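Local coordinates for protein pyridine nucleotide-disulphide oxidoreductase dimerisation region (PDB 6KYY) that is an FAD-dependent disulfide reductase of the pyridine nucleotide-disulfide oxidoreductase family that binds copper(II) and is probably involved in resistance to reactive chlorine stress, at residues A419-P422 / Y423-R427. Residues are numbered along the deposited sequence; the frame is centred on the assembly and turned at random.
Sequences AGLP and YSILR
Leu-421 and Ile-425 touch across the turn that joins helix 406-418 to the short helix 424-428. Both helices belong to the dimerisation domain of this disulfide reductase. The first helix ends in a Schellman motif, where Gly-420 takes a positive phi of 66°. The chain then extends through Leu-421 and Pro-422 before it coils again.

Ile-425 can be followed outward from its backbone. Its N-H makes a weak hydrogen bond to the carbonyl O of Pro-422, with 3.3 Å from Ile-425 N to Pro-422 O. CB of Ile-425 packs near the same oxygen, 3.7 Å from Pro-422 O. CG2 lies anti to the backbone N of Ile-425, and the other branch, CG1, is the one that meets Leu-421. The gap between Ile-425 CG1 and Leu-421 CB is 4.1 Å, an ordinary apolar contact. CD1, at the tip, leads on away from Leu-421. Val-416 of helix 406-418 touches both Leu-421 and Ile-425, so the pair packs against the helix that the chain has just left.

Tyr-423 sets off away from 419-422, though Tyr-423 CB stays 3.7 Å from Pro-422 C. Its side chain touches Gln-394, Met-396, Phe-444 and Val-447, and the residue is buried. Its carbonyl O accepts the N-H of Arg-427, with 3.2 Å between Arg-427 N and Tyr-423 O.

Ser-424 lies beside the proline ring. Its OG sits between its own backbone N and carbonyl carbon, chi1 78°. This places the hydroxyl near the CG of the proline ring, with Ser-424 OG 3.8 Å from Pro-422 CG. Three residues on, one face of the Arg-427 guanidinium has Ser-424 CB 3.7 Å above its plane, offset toward the rim.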
loop_
_atom_site.group_PDB
_atom_site.type_symbol
_atom_site.label_atom_id
_atom_site.label_comp_id
_atom_site.label_asym_id
_atom_site.label_seq_id
_atom_site.Cartn_x
_atom_site.Cartn_y
_atom_site.Cartn_z
ATOM N N ALA B 419 -12.426 2.006 -15.906
ATOM C CA ALA B 419 -12.081 2.553 -17.212
ATOM C C ALA B 419 -12.268 1.557 -18.349
ATOM O O ALA B 419 -11.957 1.889 -19.497
ATOM C CB ALA B 419 -10.636 3.060 -17.203
ATOM N N GLY B 420 -12.757 0.351 -18.064
ATOM C CA GLY B 420 -13.015 -0.620 -19.109
ATOM C C GLY B 420 -11.791 -1.128 -19.834
ATOM O O GLY B 420 -11.906 -1.593 -20.970
ATOM N N LEU B 421 -10.619 -1.052 -19.211
ATOM C CA LEU B 421 -9.397 -1.534 -19.832
ATOM C C LEU B 421 -9.246 -3.040 -19.611
ATOM O O LEU B 421 -9.767 -3.585 -18.635
ATOM C CB LEU B 421 -8.189 -0.795 -19.261
ATOM C CG LEU B 421 -8.309 0.732 -19.228
ATOM C CD1 LEU B 421 -7.117 1.351 -18.515
ATOM C CD2 LEU B 421 -8.452 1.297 -20.634
ATOM N N PRO B 422 -8.550 -3.737 -20.505
ATOM C CA PRO B 422 -8.404 -5.188 -20.362
ATOM C C PRO B 422 -7.398 -5.549 -19.274
ATOM O O PRO B 422 -6.728 -4.696 -18.691
ATOM C CB PRO B 422 -7.917 -5.653 -21.739
ATOM C CG PRO B 422 -7.431 -4.436 -22.440
ATOM C CD PRO B 422 -7.856 -3.210 -21.695
ATOM N N TYR B 423 -7.312 -6.856 -19.006
ATOM C CA TYR B 423 -6.350 -7.359 -18.032
ATOM C C TYR B 423 -4.912 -7.155 -18.486
ATOM O O TYR B 423 -4.001 -7.186 -17.651
ATOM C CB TYR B 423 -6.599 -8.845 -17.761
ATOM C CG TYR B 423 -5.937 -9.768 -18.763
ATOM C CD1 TYR B 423 -4.686 -10.321 -18.512
ATOM C CD2 TYR B 423 -6.564 -10.085 -19.961
ATOM C CE1 TYR B 423 -4.079 -11.156 -19.427
ATOM C CE2 TYR B 423 -5.964 -10.924 -20.881
ATOM C CZ TYR B 423 -4.723 -11.458 -20.607
ATOM O OH TYR B 423 -4.121 -12.294 -21.520
ATOM N N SER B 424 -4.689 -6.961 -19.788
ATOM C CA SER B 424 -3.338 -6.781 -20.303
ATOM C C SER B 424 -2.659 -5.544 -19.730
ATOM O O SER B 424 -1.424 -5.489 -19.697
ATOM C CB SER B 424 -3.371 -6.700 -21.830
ATOM O OG SER B 424 -3.807 -5.422 -22.261
ATOM N N ILE B 425 -3.433 -4.556 -19.276
ATOM C CA ILE B 425 -2.845 -3.336 -18.730
ATOM C C ILE B 425 -2.042 -3.649 -17.473
ATOM O O ILE B 425 -0.903 -3.194 -17.312
ATOM C CB ILE B 425 -3.940 -2.288 -18.459
ATOM C CG1 ILE B 425 -4.201 -1.454 -19.714
ATOM C CG2 ILE B 425 -3.552 -1.383 -17.298
ATOM C CD1 ILE B 425 -3.046 -0.552 -20.096
ATOM N N LEU B 426 -2.618 -4.443 -16.569
ATOM C CA LEU B 426 -1.924 -4.793 -15.335
ATOM C C LEU B 426 -0.890 -5.891 -15.537
ATOM O O LEU B 426 0.020 -6.025 -14.711
ATOM C CB LEU B 426 -2.936 -5.212 -14.267
ATOM C CG LEU B 426 -3.969 -4.140 -13.908
ATOM C CD1 LEU B 426 -4.983 -4.668 -12.905
ATOM C CD2 LEU B 426 -3.281 -2.891 -13.378
ATOM N N ARG B 427 -1.002 -6.672 -16.614
ATOM C CA ARG B 427 -0.015 -7.705 -16.902
ATOM C C ARG B 427 1.307 -7.123 -17.389
ATOM O O ARG B 427 2.351 -7.765 -17.230
ATOM C CB ARG B 427 -0.574 -8.683 -17.940
ATOM C CG ARG B 427 0.334 -9.865 -18.261
ATOM C CD ARG B 427 -0.010 -10.483 -19.608
ATOM N NE ARG B 427 0.115 -9.525 -20.703
ATOM C CZ ARG B 427 -0.563 -9.603 -21.845
ATOM N NH1 ARG B 427 -1.417 -10.598 -22.042
ATOM N NH2 ARG B 427 -0.389 -8.687 -22.788
#